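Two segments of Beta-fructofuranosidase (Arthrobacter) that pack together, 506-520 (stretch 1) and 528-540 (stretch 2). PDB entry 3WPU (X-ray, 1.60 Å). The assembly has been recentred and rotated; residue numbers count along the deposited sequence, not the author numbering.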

# COMPACT_ATOMS: atom_id res chain seq x y z
N GLN A 506 14.37 23.20 9.86
CA GLN A 506 15.76 23.64 9.72
C GLN A 506 16.00 24.99 10.40
O GLN A 506 17.02 25.19 11.04
N LYS A 507 15.04 25.89 10.24
CA LYS A 507 15.11 27.24 10.79
C LYS A 507 15.09 27.22 12.32
O LYS A 507 15.88 27.89 12.98
N ILE A 508 14.15 26.44 12.85
CA ILE A 508 13.98 26.27 14.29
C ILE A 508 15.26 25.73 14.92
O ILE A 508 15.69 26.20 15.98
N ARG A 509 15.87 24.75 14.28
CA ARG A 509 17.07 24.15 14.80
C ARG A 509 18.22 25.14 14.82
O ARG A 509 19.00 25.17 15.76
N LYS A 510 18.32 25.94 13.76
CA LYS A 510 19.38 26.95 13.66
C LYS A 510 19.23 28.01 14.76
O LYS A 510 20.20 28.33 15.44
N ILE A 511 18.01 28.52 14.92
CA ILE A 511 17.71 29.53 15.95
C ILE A 511 17.96 29.05 17.38
O ILE A 511 18.54 29.78 18.20
N LEU A 512 17.53 27.82 17.69
CA LEU A 512 17.63 27.30 19.06
C LEU A 512 18.99 26.68 19.38
O LEU A 512 19.43 26.69 20.53
N GLY A 513 19.66 26.13 18.37
CA GLY A 513 20.91 25.44 18.58
C GLY A 513 20.83 24.39 19.66
O GLY A 513 19.89 23.59 19.71
N SER A 514 21.81 24.42 20.57
CA SER A 514 22.03 23.34 21.54
C SER A 514 20.89 23.13 22.54
O SER A 514 20.67 22.01 22.98
N LYS A 515 20.18 24.20 22.91
CA LYS A 515 19.08 24.05 23.88
C LYS A 515 17.94 23.14 23.34
O LYS A 515 17.23 22.49 24.12
N PHE A 516 17.79 23.08 22.02
CA PHE A 516 16.81 22.18 21.38
C PHE A 516 17.20 20.71 21.50
O PHE A 516 16.35 19.85 21.71
N ASP A 517 18.49 20.42 21.34
CA ASP A 517 18.95 19.03 21.38
C ASP A 517 18.64 18.40 22.74
O ASP A 517 18.19 17.25 22.81
N ASP A 518 18.85 19.16 23.81
CA ASP A 518 18.58 18.68 25.16
C ASP A 518 17.09 18.40 25.40
O ASP A 518 16.72 17.43 26.06
N TYR A 519 16.24 19.29 24.87
CA TYR A 519 14.80 19.15 24.92
C TYR A 519 14.37 17.88 24.20
O TYR A 519 13.53 17.13 24.70
N LEU A 520 14.97 17.64 23.04
CA LEU A 520 14.65 16.45 22.24
C LEU A 520 15.30 15.17 22.77
O LEU A 520 14.91 14.08 22.38
N THR A 528 12.32 28.73 31.39
CA THR A 528 12.56 29.74 30.37
C THR A 528 12.84 29.11 29.00
O THR A 528 12.33 29.55 27.97
N VAL A 529 13.72 28.11 28.97
CA VAL A 529 14.00 27.43 27.72
C VAL A 529 12.79 26.69 27.14
O VAL A 529 12.51 26.80 25.95
N ARG A 530 12.07 25.97 27.99
CA ARG A 530 10.84 25.31 27.56
C ARG A 530 9.90 26.32 26.92
O ARG A 530 9.35 26.09 25.85
N ALA A 531 9.74 27.47 27.57
CA ALA A 531 8.86 28.50 27.05
C ALA A 531 9.29 29.02 25.69
O ALA A 531 8.46 29.27 24.81
N LEU A 532 10.59 29.21 25.49
CA LEU A 532 11.02 29.82 24.26
C LEU A 532 10.98 28.82 23.10
O LEU A 532 10.71 29.20 21.97
N ILE A 533 11.21 27.54 23.41
CA ILE A 533 11.07 26.49 22.40
C ILE A 533 9.61 26.39 21.96
O ILE A 533 9.33 26.39 20.76
N GLU A 534 8.69 26.33 22.92
CA GLU A 534 7.25 26.22 22.60
C GLU A 534 6.72 27.42 21.84
O GLU A 534 5.85 27.28 20.98
N LYS A 535 7.22 28.61 22.15
CA LYS A 535 6.83 29.81 21.41
C LYS A 535 7.29 29.76 19.95
O LYS A 535 6.55 30.10 19.03
N LEU A 536 8.54 29.34 19.74
CA LEU A 536 9.09 29.28 18.39
C LEU A 536 8.35 28.22 17.57
O LEU A 536 8.02 28.44 16.40
N LEU A 537 8.06 27.09 18.20
CA LEU A 537 7.32 26.03 17.54
C LEU A 537 5.91 26.49 17.16
O LEU A 537 5.47 26.30 16.02
N ALA A 538 5.22 27.13 18.11
CA ALA A 538 3.88 27.65 17.86
C ALA A 538 3.85 28.65 16.70
O ALA A 538 2.86 28.73 15.98
N GLN A 539 4.94 29.41 16.51
CA GLN A 539 5.02 30.36 15.39
C GLN A 539 5.05 29.69 14.01
O GLN A 539 4.50 30.23 13.05
N TYR A 540 5.68 28.52 13.92
CA TYR A 540 5.80 27.80 12.66
C TYR A 540 4.77 26.67 12.53
O TYR A 540 4.10 26.31 13.49

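Where one helix packs against two helices, a single residue can contact both; in this segment of a beta-fructofuranosidase from Arthrobacter, Ile533 is the clearest case. The first stretch is two helices, 506-512 and 514-520, separated at Gly513, whose positive phi suits glycine. The first runs nearly antiparallel to helix 528-539, at 153°, whereas the second crosses it at close to a right angle. Ile533 points toward the first stretch and sits as a knob in a hole among Leu512, Lys515, Phe516 and Tyr519. In the m, t rotamer Ile533 CD1 reaches the backbone O of Lys515 at 3.8 Å and CB of Tyr519 at 3.7 Å, while Ile533 CG1 lies 3.9 Å from CD1 of Leu512. Ile533 CG2 also packs on the rings: it is 3.8 Å from CE1 of Phe516, and it stands over one face of the Tyr519 ring, 4.0 Å from the ring centroid and only 16° off the normal, a CH-pi contact.

Around this knob the leucines and isoleucines interleave. Leu512, m, t, points toward the opposing helix and spans successive turns of it: Leu512 CD2 touches CD1 of Leu532 at 3.5 Å, and Leu512 CG lies 3.5 Å from CD2 of Leu536. Leu536, t, p, also points inward, and the same Leu536 CD2 methyl lies 3.6 Å from CG2 of Ile511, so one methyl bridges two consecutive residues of the first helix. Ile508 shows that a sideways CA-to-CB bond need not exclude a side chain from a buried contact. Its m, t conformation brings the end nearer, with Ile508 CD1 3.9 Å from CD2 of Leu537 and Ile508 CG1 4.0 Å from CD2 of Tyr540.

Toward the edges, Lys515 contributes the aliphatic part of its side chain. With chi1 p and chi2 t, Lys515 sets its CB 4.0 Å from CG1 of Val529 and its CD 4.1 Å from CD1 of Leu532. Tyr519, buried and with chi1 t, points toward the second stretch; its CE1 approaches NH1 of Arg530 at 3.6 Å, and the guanidinium and the ring meet obliquely. Farther out, Tyr519 OH comes 4.2 Å from CG of Glu534. The contact buries this hydroxyl, and the model gives it no polar partner.

Polar bonding between the stretches is correspondingly sparse. At the far end of the antiparallel pair, Tyr540 and Lys507 each point toward the other stretch, Tyr540 with chi1 m and Lys507 with chi1 and chi2 both t. Lys507 CD lies 3.3 Å from Tyr540 OH, and Lys507 NZ donates a weak hydrogen bond to the same Tyr540 OH at 3.5 Å. It is the only hydrogen bond across the contact, and it lies at the edge of a surface that buries 782 Å² in all. The general lesson is that such a junction can rest on the fit of apolar side chains, with polar contact confined largely to its margins.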

# COMPACT_ATOMS: atom_id res chain seq x y z
CB GLN A 506 16.15 23.74 8.24
CG GLN A 506 16.08 22.44 7.46
CD GLN A 506 16.90 21.32 8.08
OE1 GLN A 506 17.86 21.56 8.83
NE2 GLN A 506 16.53 20.08 7.77
CB LYS A 507 13.92 28.06 10.29
CG LYS A 507 14.05 29.56 10.44
CD LYS A 507 13.27 30.29 9.34
CE LYS A 507 13.93 31.61 8.95
NZ LYS A 507 13.84 32.64 10.02
CB ILE A 508 12.80 25.34 14.58
CG1 ILE A 508 11.49 26.06 14.26
CG2 ILE A 508 12.82 24.84 16.03
CD1 ILE A 508 10.33 25.12 14.00
CB ARG A 509 17.45 22.90 14.01
CG ARG A 509 16.52 21.73 14.29
CD ARG A 509 16.83 20.56 13.37
NE ARG A 509 16.04 19.37 13.69
CZ ARG A 509 16.28 18.54 14.70
NH1 ARG A 509 17.29 18.76 15.55
NH2 ARG A 509 15.50 17.48 14.88
CB LYS A 510 19.36 27.60 12.26
CG LYS A 510 20.19 26.85 11.21
CD LYS A 510 21.57 27.47 11.00
CE LYS A 510 22.44 27.48 12.26
NZ LYS A 510 23.64 28.36 12.11
CB ILE A 511 16.25 30.02 15.84
CG1 ILE A 511 16.04 30.79 14.54
CG2 ILE A 511 15.88 30.90 17.03
CD1 ILE A 511 14.59 31.05 14.21
CB LEU A 512 16.52 26.28 19.34
CG LEU A 512 15.10 26.81 19.21
CD1 LEU A 512 14.10 25.65 19.31
CD2 LEU A 512 14.80 27.88 20.25
CB SER A 514 23.32 23.63 22.31
OG SER A 514 23.20 24.87 23.01
CB LYS A 515 18.56 25.41 24.39
CG LYS A 515 18.14 26.41 23.33
CD LYS A 515 17.38 27.59 23.93
CE LYS A 515 18.30 28.62 24.56
NZ LYS A 515 18.94 29.49 23.53
CB PHE A 516 16.66 22.54 19.90
CG PHE A 516 15.35 22.11 19.27
CD1 PHE A 516 14.15 22.14 19.99
CD2 PHE A 516 15.31 21.76 17.93
CE1 PHE A 516 12.96 21.79 19.38
CE2 PHE A 516 14.12 21.39 17.32
CZ PHE A 516 12.94 21.42 18.05
CB ASP A 517 20.45 18.94 21.06
CG ASP A 517 20.81 19.56 19.72
OD1 ASP A 517 20.03 19.40 18.75
OD2 ASP A 517 21.87 20.22 19.64
CB ASP A 518 19.07 19.69 26.21
CG ASP A 518 20.48 20.21 25.92
OD1 ASP A 518 21.38 19.39 25.61
OD2 ASP A 518 20.69 21.44 26.02
CB TYR A 519 14.18 20.36 24.24
CG TYR A 519 12.67 20.46 24.16
CD1 TYR A 519 11.92 20.95 25.22
CD2 TYR A 519 12.00 20.18 22.97
CE1 TYR A 519 10.54 21.11 25.13
CE2 TYR A 519 10.61 20.32 22.87
CZ TYR A 519 9.89 20.79 23.95
OH TYR A 519 8.51 20.95 23.84
CB LEU A 520 15.02 16.66 20.77
CG LEU A 520 14.20 17.76 20.08
CD1 LEU A 520 14.67 17.93 18.64
CD2 LEU A 520 12.71 17.48 20.15
CB THR A 528 13.72 30.67 30.78
OG1 THR A 528 13.41 31.29 32.03
CG2 THR A 528 13.98 31.74 29.77
CB VAL A 529 15.18 26.46 27.89
CG1 VAL A 529 15.31 25.57 26.66
CG2 VAL A 529 16.43 27.26 28.12
CB ARG A 530 10.16 24.63 28.76
CG ARG A 530 8.91 23.83 28.40
CD ARG A 530 8.42 23.02 29.60
NE ARG A 530 9.40 22.01 29.95
CZ ARG A 530 9.56 20.85 29.31
NH1 ARG A 530 8.79 20.52 28.27
NH2 ARG A 530 10.50 20.00 29.71
CB ALA A 531 8.77 29.66 28.04
CB LEU A 532 12.38 30.50 24.44
CG LEU A 532 13.74 29.83 24.34
CD1 LEU A 532 14.28 30.02 22.94
CD2 LEU A 532 14.69 30.50 25.35
CB ILE A 533 11.60 25.13 22.91
CG1 ILE A 533 13.12 25.21 23.08
CG2 ILE A 533 11.19 24.01 21.96
CD1 ILE A 533 13.72 23.98 23.72
CB GLU A 534 6.42 25.99 23.87
CG GLU A 534 6.63 24.65 24.55
CD GLU A 534 5.91 24.55 25.88
OE1 GLU A 534 5.17 25.48 26.25
OE2 GLU A 534 6.08 23.52 26.55
CB LYS A 535 7.36 31.07 22.10
CG LYS A 535 7.44 32.30 21.21
CD LYS A 535 8.38 33.35 21.79
CE LYS A 535 9.48 33.70 20.79
NZ LYS A 535 9.00 34.25 19.50
CB LEU A 536 10.59 28.99 18.44
CG LEU A 536 11.43 29.20 17.18
CD1 LEU A 536 11.30 30.61 16.61
CD2 LEU A 536 12.88 28.89 17.50
CB LEU A 537 7.28 24.80 18.44
CG LEU A 537 8.58 24.00 18.48
CD1 LEU A 537 8.51 22.94 19.57
CD2 LEU A 537 8.88 23.35 17.13
CB ALA A 538 3.30 28.28 19.12
CB GLN A 539 6.23 31.29 15.54
CG GLN A 539 5.87 32.58 16.24
CD GLN A 539 7.06 33.34 16.79
OE1 GLN A 539 8.22 33.05 16.47
NE2 GLN A 539 6.77 34.34 17.62
CB TYR A 540 7.21 27.23 12.51
CG TYR A 540 8.27 28.29 12.30
CD1 TYR A 540 8.67 28.67 11.02
CD2 TYR A 540 8.87 28.93 13.39
CE1 TYR A 540 9.64 29.64 10.83
CE2 TYR A 540 9.84 29.90 13.21
CZ TYR A 540 10.22 30.25 11.93
OH TYR A 540 11.19 31.22 11.76